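Mypaa.01249.c (Mycobacterium paratuberculosis, PDB 3RD5) probably acts as an oxidoreductase of the short-chain dehydrogenase/reductase family, using a Rossmann-type fold of the kind that binds nicotinamide dinucleotides. Local coordinates at residues Ser26-Val31 against Phe230-Thr235; Glu35-Arg38 against Thr42-Met45; Arg181-Ala186 against Leu190-Ala195. All coordinates share one frame; numbering follows the deposited sequence. Where two conformers were deposited one is given.

Contact 1. Residues Ser26-Val31 against Phe230-Thr235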
ATOM      1  N   SER A  26      -1.884 -13.452   1.127  1.00 28.38           N
ATOM      2  CA  SER A  26      -0.593 -13.903   0.774  1.00 27.42           C
ATOM      3  C   SER A  26       0.367 -13.622   1.931  1.00 24.13           C
ATOM      4  O   SER A  26       0.048 -12.951   2.949  1.00 22.16           O
ATOM      5  CB  SER A  26      -0.149 -13.221  -0.513  1.00 27.70           C
ATOM      6  OG  SER A  26       0.951 -13.906  -1.086  1.00 32.88           O
ATOM      7  N   GLY A  27       1.549 -14.152   1.747  1.00 22.41           N
ATOM      8  CA  GLY A  27       2.524 -14.213   2.739  1.00 21.02           C
ATOM      9  C   GLY A  27       2.958 -12.868   3.248  1.00 18.70           C
ATOM     10  O   GLY A  27       3.147 -12.710   4.419  1.00 18.79           O
ATOM     11  N   LEU A  28       3.170 -11.915   2.358  1.00 17.50           N
ATOM     12  CA  LEU A  28       3.700 -10.612   2.731  1.00 17.42           C
ATOM     13  C   LEU A  28       2.824  -9.927   3.806  1.00 16.20           C
ATOM     14  O   LEU A  28       3.309  -9.498   4.857  1.00 16.20           O
ATOM     15  CB  LEU A  28       3.787  -9.716   1.470  1.00 19.03           C
ATOM     16  CG  LEU A  28       4.328  -8.322   1.637  1.00 17.52           C
ATOM     17  CD1 LEU A  28       5.767  -8.333   2.188  1.00 21.76           C
ATOM     18  CD2 LEU A  28       4.295  -7.588   0.259  1.00 19.26           C
ATOM     19  N   GLY A  29       1.531  -9.867   3.499  1.00 16.24           N
ATOM     20  CA  GLY A  29       0.544  -9.295   4.410  1.00 16.29           C
ATOM     21  C   GLY A  29       0.440 -10.058   5.711  1.00 14.76           C
ATOM     22  O   GLY A  29       0.344  -9.436   6.800  1.00 15.01           O
ATOM     23  N   ALA A  30       0.446 -11.374   5.625  1.00 15.74           N
ATOM     24  CA  ALA A  30       0.310 -12.200   6.805  1.00 15.65           C
ATOM     25  C   ALA A  30       1.458 -11.976   7.779  1.00 16.02           C
ATOM     26  O   ALA A  30       1.228 -11.846   8.986  1.00 16.00           O
ATOM     27  CB  ALA A  30       0.205 -13.662   6.441  1.00 17.72           C
ATOM     28  N   VAL A  31       2.689 -11.934   7.281  1.00 15.51           N
ATOM     29  CA  VAL A  31       3.849 -11.719   8.145  1.00 15.06           C
ATOM     30  C   VAL A  31       3.835 -10.312   8.741  1.00 14.54           C
ATOM     31  O   VAL A  31       4.152 -10.100   9.910  1.00 15.23           O
ATOM     32  CB  VAL A  31       5.177 -12.016   7.439  1.00 16.02           C
ATOM     33  CG1 VAL A  31       6.386 -11.645   8.341  1.00 17.28           C
ATOM     34  CG2 VAL A  31       5.245 -13.500   6.996  1.00 17.94           C
ATOM     35  N   PHE A 230      11.340 -11.591   4.459  1.00 15.56           N
ATOM     36  CA  PHE A 230      12.223 -10.587   3.897  1.00 14.85           C
ATOM     37  C   PHE A 230      11.433  -9.386   3.353  1.00 14.09           C
ATOM     38  O   PHE A 230      11.766  -8.209   3.594  1.00 14.23           O
ATOM     39  CB  PHE A 230      13.116 -11.181   2.795  1.00 15.38           C
ATOM     40  CG  PHE A 230      14.135 -10.209   2.281  1.00 16.31           C
ATOM     41  CD1 PHE A 230      15.288  -9.931   3.010  1.00 17.08           C
ATOM     42  CD2 PHE A 230      13.922  -9.492   1.120  1.00 16.86           C
ATOM     43  CE1 PHE A 230      16.212  -9.006   2.528  1.00 18.98           C
ATOM     44  CE2 PHE A 230      14.837  -8.557   0.672  1.00 17.55           C
ATOM     45  CZ  PHE A 230      15.946  -8.300   1.365  1.00 17.62           C
ATOM     46  N   GLY A 231      10.351  -9.662   2.640  1.00 14.13           N
ATOM     47  CA  GLY A 231       9.554  -8.585   2.115  1.00 13.24           C
ATOM     48  C   GLY A 231       8.866  -7.769   3.192  1.00 13.61           C
ATOM     49  O   GLY A 231       8.817  -6.525   3.147  1.00 13.36           O
ATOM     50  N   ALA A 232       8.319  -8.467   4.193  1.00 13.12           N
ATOM     51  CA  ALA A 232       7.577  -7.795   5.264  1.00 13.33           C
ATOM     52  C   ALA A 232       8.485  -6.896   6.064  1.00 13.02           C
ATOM     53  O   ALA A 232       8.042  -5.871   6.607  1.00 13.15           O
ATOM     54  CB  ALA A 232       6.880  -8.829   6.187  1.00 15.01           C
ATOM     55  N   ARG A 233       9.751  -7.284   6.196  1.00 13.72           N
ATOM     56  CA  ARG A 233      10.728  -6.485   6.930  1.00 13.18           C
ATOM     57  C   ARG A 233      10.732  -5.029   6.489  1.00 12.33           C
ATOM     58  O   ARG A 233      10.843  -4.101   7.277  1.00 13.19           O
ATOM     59  CB  ARG A 233      12.112  -7.089   6.759  1.00 13.76           C
ATOM     60  CG  ARG A 233      13.249  -6.367   7.482  1.00 14.80           C
ATOM     61  CD  ARG A 233      14.625  -6.896   7.066  1.00 15.28           C
ATOM     62  NE  ARG A 233      14.779  -8.283   7.438  1.00 16.44           N
ATOM     63  CZ  ARG A 233      15.774  -9.047   6.998  1.00 20.34           C
ATOM     64  NH1 ARG A 233      16.641  -8.562   6.133  1.00 20.97           N
ATOM     65  NH2 ARG A 233      15.850 -10.316   7.388  1.00 23.69           N
ATOM     66  N   GLN A 234      10.642  -4.857   5.174  1.00 11.86           N
ATOM     67  CA  GLN A 234      10.745  -3.531   4.577  1.00 12.22           C
ATOM     68  C   GLN A 234       9.549  -2.679   5.014  1.00 12.42           C
ATOM     69  O   GLN A 234       9.696  -1.514   5.439  1.00 13.14           O
ATOM     70  CB  GLN A 234      10.858  -3.641   3.058  1.00 12.51           C
ATOM     71  CG  GLN A 234      11.777  -4.740   2.496  1.00 12.09           C
ATOM     72  CD  GLN A 234      13.169  -4.769   3.062  1.00 12.34           C
ATOM     73  OE1 GLN A 234      13.770  -3.701   3.311  1.00 13.95           O
ATOM     74  NE2 GLN A 234      13.722  -6.004   3.241  1.00 13.65           N
ATOM     75  N   THR A 235       8.355  -3.240   4.887  1.00 11.84           N
ATOM     76  CA  THR A 235       7.135  -2.569   5.333  1.00 12.19           C
ATOM     77  C   THR A 235       7.169  -2.255   6.833  1.00 12.46           C
ATOM     78  O   THR A 235       6.776  -1.174   7.257  1.00 13.11           O
ATOM     79  CB  THR A 235       5.911  -3.410   5.032  1.00 12.71           C
ATOM     80  OG1 THR A 235       5.865  -3.728   3.639  1.00 12.95           O
ATOM     81  CG2 THR A 235       4.624  -2.690   5.414  1.00 13.46           C
TER

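Contact 2. Residues Glu35-Arg38 against Thr42-Met45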
ATOM      1  N   GLU A  35       3.821  -9.892  12.821  1.00 14.53           N
ATOM      2  CA  GLU A  35       4.873  -9.242  13.594  1.00 14.75           C
ATOM      3  C   GLU A  35       4.335  -8.041  14.364  1.00 14.53           C
ATOM      4  O   GLU A  35       4.724  -7.810  15.513  1.00 16.01           O
ATOM      5  CB  GLU A  35       6.033  -8.823  12.696  1.00 15.18           C
ATOM      6  CG  GLU A  35       6.770  -9.981  12.033  1.00 16.47           C
ATOM      7  CD  GLU A  35       7.621 -10.818  12.982  1.00 22.26           C
ATOM      8  OE1 GLU A  35       7.924 -10.394  14.094  1.00 22.27           O
ATOM      9  OE2 GLU A  35       8.077 -11.910  12.551  1.00 28.00           O
ATOM     10  N   LEU A  36       3.439  -7.265  13.765  1.00 13.70           N
ATOM     11  CA  LEU A  36       2.862  -6.157  14.518  1.00 13.83           C
ATOM     12  C   LEU A  36       1.980  -6.633  15.689  1.00 14.04           C
ATOM     13  O   LEU A  36       2.016  -6.071  16.806  1.00 15.71           O
ATOM     14  CB  LEU A  36       2.055  -5.239  13.586  1.00 13.56           C
ATOM     15  CG  LEU A  36       2.922  -4.525  12.574  1.00 13.66           C
ATOM     16  CD1 LEU A  36       2.054  -3.883  11.482  1.00 17.08           C
ATOM     17  CD2 LEU A  36       3.803  -3.460  13.288  1.00 18.06           C
ATOM     18  N   ALA A  37       1.192  -7.686  15.474  1.00 14.36           N
ATOM     19  CA  ALA A  37       0.380  -8.235  16.544  1.00 14.65           C
ATOM     20  C   ALA A  37       1.259  -8.785  17.692  1.00 15.09           C
ATOM     21  O   ALA A  37       0.896  -8.672  18.860  1.00 15.26           O
ATOM     22  CB  ALA A  37      -0.577  -9.347  15.996  1.00 15.56           C
ATOM     23  N   ARG A  38       2.383  -9.411  17.352  1.00 16.02           N
ATOM     24  CA  ARG A  38       3.320  -9.932  18.378  0.50 16.19           C
ATOM     25  C   ARG A  38       3.850  -8.798  19.276  1.00 15.80           C
ATOM     26  O   ARG A  38       4.220  -9.050  20.429  1.00 16.61           O
ATOM     27  CB  ARG A  38       4.491 -10.681  17.696  0.50 17.65           C
ATOM     28  CG  ARG A  38       5.604 -11.199  18.592  0.50 21.15           C
ATOM     29  CD  ARG A  38       6.876 -11.727  17.843  0.50 22.21           C
ATOM     30  NE  ARG A  38       7.497 -10.772  16.873  0.50 23.14           N
ATOM     31  CZ  ARG A  38       8.425  -9.853  17.189  0.50 25.72           C
ATOM     32  NH1 ARG A  38       8.847  -9.728  18.452  0.50 27.15           N
ATOM     33  NH2 ARG A  38       8.897  -9.023  16.243  0.50 26.55           N
ATOM     34  N   THR A  42      -3.288  -3.799  17.758  1.00 15.35           N
ATOM     35  CA  THR A  42      -4.606  -4.258  17.330  1.00 15.77           C
ATOM     36  C   THR A  42      -4.596  -4.151  15.809  1.00 14.56           C
ATOM     37  O   THR A  42      -4.624  -3.054  15.265  1.00 15.47           O
ATOM     38  CB  THR A  42      -5.727  -3.408  17.931  1.00 17.08           C
ATOM     39  OG1 THR A  42      -5.716  -3.560  19.374  1.00 20.59           O
ATOM     40  CG2 THR A  42      -7.078  -3.844  17.399  1.00 21.21           C
ATOM     41  N   VAL A  43      -4.545  -5.294  15.127  1.00 15.36           N
ATOM     42  CA  VAL A  43      -4.440  -5.334  13.662  1.00 14.40           C
ATOM     43  C   VAL A  43      -5.795  -5.645  13.051  1.00 14.17           C
ATOM     44  O   VAL A  43      -6.493  -6.557  13.526  1.00 15.86           O
ATOM     45  CB  VAL A  43      -3.419  -6.378  13.178  1.00 14.51           C
ATOM     46  CG1 VAL A  43      -3.349  -6.403  11.646  1.00 16.72           C
ATOM     47  CG2 VAL A  43      -2.025  -6.116  13.772  1.00 16.41           C
ATOM     48  N   ILE A  44      -6.200  -4.852  12.074  1.00 14.13           N
ATOM     49  CA  ILE A  44      -7.409  -5.095  11.281  1.00 15.33           C
ATOM     50  C   ILE A  44      -6.945  -5.470   9.875  1.00 14.84           C
ATOM     51  O   ILE A  44      -6.408  -4.611   9.151  1.00 15.04           O
ATOM     52  CB  ILE A  44      -8.309  -3.862  11.248  1.00 15.60           C
ATOM     53  CG1 ILE A  44      -8.764  -3.492  12.662  1.00 18.29           C
ATOM     54  CG2 ILE A  44      -9.516  -4.094  10.326  1.00 18.08           C
ATOM     55  CD1 ILE A  44      -9.383  -2.092  12.759  1.00 20.55           C
ATOM     56  N   MET A  45      -7.079  -6.753   9.527  1.00 15.40           N
ATOM     57  CA  MET A  45      -6.721  -7.246   8.210  0.50 16.55           C
ATOM     58  C   MET A  45      -7.948  -7.168   7.336  1.00 16.29           C
ATOM     59  O   MET A  45      -8.979  -7.775   7.639  1.00 19.01           O
ATOM     60  CB  MET A  45      -6.246  -8.695   8.278  0.50 18.95           C
ATOM     61  CG  MET A  45      -6.048  -9.353   6.947  0.50 21.02           C
ATOM     62  SD  MET A  45      -4.658  -8.642   6.121  0.50 25.22           S
ATOM     63  CE  MET A  45      -3.695  -8.497   7.676  0.50 13.27           C
TER

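Contact 3. Residues Arg181-Ala186 against Leu190-Ala195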
ATOM      1  N   ARG A 181       2.790  15.926   0.137  1.00 13.63           N
ATOM      2  CA  ARG A 181       2.732  17.376  -0.184  1.00 15.64           C
ATOM      3  C   ARG A 181       1.446  17.978   0.386  1.00 15.56           C
ATOM      4  O   ARG A 181       1.484  19.074   0.991  1.00 17.01           O
ATOM      5  CB  ARG A 181       2.812  17.611  -1.667  1.00 16.27           C
ATOM      6  CG  ARG A 181       2.962  19.068  -2.046  1.00 17.25           C
ATOM      7  CD  ARG A 181       2.856  19.267  -3.539  1.00 19.36           C
ATOM      8  NE  ARG A 181       1.512  19.074  -4.045  1.00 21.83           N
ATOM      9  CZ  ARG A 181       0.515  19.952  -3.912  1.00 30.11           C
ATOM     10  NH1 ARG A 181       0.705  21.122  -3.274  1.00 33.54           N
ATOM     11  NH2 ARG A 181      -0.684  19.695  -4.433  1.00 31.13           N
ATOM     12  N   ARG A 182       0.333  17.287   0.222  1.00 15.19           N
ATOM     13  CA  ARG A 182      -0.948  17.770   0.722  0.50 15.77           C
ATOM     14  C   ARG A 182      -1.043  17.776   2.239  1.00 16.65           C
ATOM     15  O   ARG A 182      -1.620  18.699   2.832  1.00 17.59           O
ATOM     16  CB  ARG A 182      -2.071  16.978   0.080  0.50 14.61           C
ATOM     17  CG  ARG A 182      -2.299  17.379  -1.368  0.50 12.33           C
ATOM     18  CD  ARG A 182      -3.284  16.448  -2.031  0.50 13.40           C
ATOM     19  NE  ARG A 182      -3.647  16.832  -3.384  0.50 14.10           N
ATOM     20  CZ  ARG A 182      -4.803  17.412  -3.730  0.50 13.40           C
ATOM     21  NH1 ARG A 182      -5.709  17.684  -2.839  0.50 15.87           N
ATOM     22  NH2 ARG A 182      -5.082  17.642  -5.001  0.50 14.12           N
ATOM     23  N   LEU A 183      -0.467  16.763   2.884  1.00 15.64           N
ATOM     24  CA  LEU A 183      -0.469  16.691   4.341  1.00 15.91           C
ATOM     25  C   LEU A 183       0.322  17.851   4.894  1.00 16.84           C
ATOM     26  O   LEU A 183      -0.121  18.528   5.835  1.00 18.04           O
ATOM     27  CB  LEU A 183       0.101  15.342   4.821  1.00 15.53           C
ATOM     28  CG  LEU A 183      -0.756  14.106   4.568  1.00 15.31           C
ATOM     29  CD1 LEU A 183       0.025  12.843   4.878  1.00 15.90           C
ATOM     30  CD2 LEU A 183      -2.082  14.173   5.398  1.00 16.78           C
ATOM     31  N   THR A 184       1.499  18.107   4.337  1.00 16.76           N
ATOM     32  CA  THR A 184       2.347  19.226   4.800  1.00 17.71           C
ATOM     33  C   THR A 184       1.626  20.555   4.595  1.00 19.79           C
ATOM     34  O   THR A 184       1.586  21.385   5.530  1.00 20.60           O
ATOM     35  CB  THR A 184       3.692  19.195   4.087  1.00 18.71           C
ATOM     36  OG1 THR A 184       4.403  17.991   4.446  1.00 18.86           O
ATOM     37  CG2 THR A 184       4.555  20.435   4.454  1.00 19.45           C
ATOM     38  N   ALA A 185       1.006  20.742   3.437  1.00 18.69           N
ATOM     39  CA  ALA A 185       0.271  21.989   3.179  1.00 19.77           C
ATOM     40  C   ALA A 185      -0.899  22.193   4.128  1.00 20.60           C
ATOM     41  O   ALA A 185      -1.218  23.356   4.453  1.00 22.65           O
ATOM     42  CB  ALA A 185      -0.203  22.017   1.756  1.00 19.43           C
ATOM     43  N   ALA A 186      -1.542  21.115   4.577  1.00 19.87           N
ATOM     44  CA  ALA A 186      -2.664  21.170   5.519  1.00 20.98           C
ATOM     45  C   ALA A 186      -2.214  21.335   6.956  1.00 22.23           C
ATOM     46  O   ALA A 186      -3.071  21.461   7.827  1.00 24.76           O
ATOM     47  CB  ALA A 186      -3.502  19.881   5.411  1.00 21.93           C
ATOM     48  N   LEU A 190       0.451  13.926  10.097  1.00 17.75           N
ATOM     49  CA  LEU A 190       0.532  12.618   9.433  1.00 16.48           C
ATOM     50  C   LEU A 190       1.646  12.593   8.423  1.00 16.01           C
ATOM     51  O   LEU A 190       1.957  13.610   7.784  1.00 16.89           O
ATOM     52  CB  LEU A 190      -0.782  12.251   8.738  1.00 16.85           C
ATOM     53  CG  LEU A 190      -2.032  12.138   9.608  1.00 18.88           C
ATOM     54  CD1 LEU A 190      -3.277  11.905   8.713  1.00 21.56           C
ATOM     55  CD2 LEU A 190      -1.890  11.036  10.648  1.00 21.36           C
ATOM     56  N   ARG A 191       2.221  11.410   8.246  1.00 14.65           N
ATOM     57  CA  ARG A 191       3.246  11.162   7.202  1.00 14.71           C
ATOM     58  C   ARG A 191       2.743  10.108   6.231  1.00 14.53           C
ATOM     59  O   ARG A 191       2.037   9.165   6.609  1.00 15.11           O
ATOM     60  CB  ARG A 191       4.576  10.698   7.792  1.00 16.33           C
ATOM     61  CG  ARG A 191       5.330  11.796   8.400  1.00 19.25           C
ATOM     62  CD  ARG A 191       6.511  11.264   9.206  1.00 21.00           C
ATOM     63  NE  ARG A 191       6.064  10.822  10.529  1.00 19.07           N
ATOM     64  CZ  ARG A 191       6.883  10.486  11.511  1.00 21.29           C
ATOM     65  NH1 ARG A 191       8.184  10.366  11.283  1.00 21.51           N
ATOM     66  NH2 ARG A 191       6.379  10.248  12.717  1.00 24.12           N
ATOM     67  N   ALA A 192       3.153  10.253   4.980  1.00 12.87           N
ATOM     68  CA  ALA A 192       2.982   9.244   3.931  1.00 12.48           C
ATOM     69  C   ALA A 192       4.332   8.692   3.549  1.00 12.68           C
ATOM     70  O   ALA A 192       5.234   9.435   3.176  1.00 13.50           O
ATOM     71  CB  ALA A 192       2.282   9.884   2.688  1.00 14.00           C
ATOM     72  N   LEU A 193       4.473   7.368   3.639  1.00 12.58           N
ATOM     73  CA  LEU A 193       5.732   6.658   3.389  1.00 12.47           C
ATOM     74  C   LEU A 193       5.471   5.528   2.445  1.00 12.24           C
ATOM     75  O   LEU A 193       4.334   5.098   2.241  1.00 12.40           O
ATOM     76  CB  LEU A 193       6.293   6.087   4.719  1.00 13.10           C
ATOM     77  CG  LEU A 193       6.399   7.066   5.883  1.00 14.77           C
ATOM     78  CD1 LEU A 193       6.801   6.354   7.200  1.00 18.08           C
ATOM     79  CD2 LEU A 193       7.409   8.148   5.564  1.00 16.53           C
ATOM     80  N   ALA A 194       6.527   4.999   1.846  1.00 12.04           N
ATOM     81  CA  ALA A 194       6.417   3.830   0.984  1.00 12.44           C
ATOM     82  C   ALA A 194       7.502   2.824   1.319  1.00 11.45           C
ATOM     83  O   ALA A 194       8.511   3.153   1.935  1.00 12.41           O
ATOM     84  CB  ALA A 194       6.491   4.253  -0.528  1.00 13.00           C
ATOM     85  N   ALA A 195       7.270   1.571   0.917  1.00 11.20           N
ATOM     86  CA  ALA A 195       8.216   0.466   1.083  1.00 11.95           C
ATOM     87  C   ALA A 195       8.082  -0.452  -0.097  1.00 11.17           C
ATOM     88  O   ALA A 195       7.057  -0.463  -0.787  1.00 11.56           O
ATOM     89  CB  ALA A 195       7.913  -0.319   2.404  1.00 12.02           C
TER

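Contact 1. Residues Ser26-Val31 against Phe230-Thr235
The first turn of helix 27-38, at the glycine-rich signature of the short-chain dehydrogenase/reductase fold, supplies L28, whose CD1 methyl presses on the backbone of helix 226-240 where G231 joins A232. The evidence for a close fit is direct: L28 CD1 lies 3.3 Å from G231 C and 3.2 Å from A232 N, short values for a methyl against a peptide group. G231 has no side chain in the way, which leaves room for CD1 to reach the main chain. With CG anti to the backbone N (chi1 -179°), the L28 side chain swings its end closer to the partner helix than its root would suggest.

One turn further on, V31 points at the same helix. Its CG1 sits 3.6 Å from A232 CB, while L28 CD1 stands 4.2 Å from that same CB, so the alanine methyl is met by both residues of helix 27-38. The short helical segments pass at 8.4 Å between axes with a signed crossing angle of -56°. G27 and G29, which flank L28, belong to the TGxxxGxG signature that in this family typically forms the dinucleotide-binding turn; their neighbour L28 also touches N93 and H201, and V31 extends the helix packing to A228 and D229.

Flanking the interface, Q234 folds back along its own helix. Its NE2 donates to F230 O at 3.0 Å and lies 3.7 Å above the plane of the F230 ring, offset toward the rim. The other end of the amide, OE1, is hydrogen-bonded to T259 OG1, so both ends of the Q234 amide are held, and the F230 and Q234 side chains rest on P251 of strand 248-251.

Contact 2. Residues Glu35-Arg38 against Thr42-Met45
V43 overlaps residues L36 and A37 of helix 27-38 with a single branch, its CG2 methyl, which lies in the angle between the two. Three measurements fix its place: V43 CG2 is 4.0 Å from A37 N, 4.2 Å from L36 CB and 4.2 Å from A37 CB. The methyl therefore meets the helix at its backbone and at the roots of two side chains. V43 has CG1 anti to its backbone N (chi1 179°), which leaves CG2 beside that N and directed at the helix. The alpha carbons of A37 and V43 are 6.3 Å apart, and the two segments bury 93 Å² between them.

The helix and strand are consecutive parts of the beta-alpha-beta unit formed by strand 18-22, helix 27-38 and strand 42-47. V43 is held in the sheet by backbone bonds to Q63 and E65, and its side chain also touches I21. L36 continues the apolar layer onto V19 and onto L236 of the neighbouring helix 226-240.

Away from the strand, E35 and R38 form a salt bridge one turn apart, described here for one of the two deposited R38 conformers. R38 approaches side-on, with NE 2.8 Å and NH2 2.7 Å from the same oxygen, E35 OE1, which lies near the guanidinium plane. Both N-H...O angles are bent, 138° and 139°, as expected when two nitrogens share one acceptor.

The chemistry is thus divided by face: charge pairs with charge away from strand 42-47, where E35 also packs on A8 and L11, whereas the side turned to the sheet meets V43 through a methyl set against the backbone and two CB atoms, so dispersion and burial of apolar surface are the likely source of cohesion.

Contact 3. Residues Arg181-Ala186 against Leu190-Ala195
The chain leaves helix 161-185 and, after a short turn, runs into strand 191-195, so that the alpha carbons of L183 and L190 come within 6.6 Å of each other, the nearest backbone approach of the two segments. L183 makes the helix-side contacts. Its CD1 lies 3.6 Å from L190 O, 4.0 Å from L190 CB and 4.3 Å from A192 CB, spanning the entry to the strand. CD2, the other branch, meets the L190 side chain, 4.2 Å from its CD1, and the two leucines cross obliquely. L183 has CG anti to its carbonyl carbon (chi1 -70°), which sets the fork against the strand entry.

The CB of A192 is directed toward the helix segment, whereas R191 between L190 and A192 turns from it; its NH1 bonds L243 O and bridges to D242. Earlier in the helix, Q180 OE1 accepts from A192 N, tying helix to strand through a polar link beside the leucine pair. Strand 133-137, helix 161-185 and parallel neighbour 191-195 form a beta-alpha-beta crossover, the repeating element of the Rossmann fold.

In the fold
All three contacts join helices to the Rossmann sheet or to each other. Contacts 1 and 2 share helix 27-38, the first near its start and the second near its end, with centres 12 Å apart. Contact 3 lies about 23 Å between centres from either, yet A195 CB lies 3.8 Å from T235 CA, where strand 191-195 meets the helix that follows it in the chain after the unmodelled residues 205-224. Along the chain, contacts 2 and 3 come in series, both nested inside the long loop closed by contact 1, which thereby brings the start of helix 27-38 against a helix far along the sequence. Contacts 2 and 3 belong to separate crossovers of one sheet.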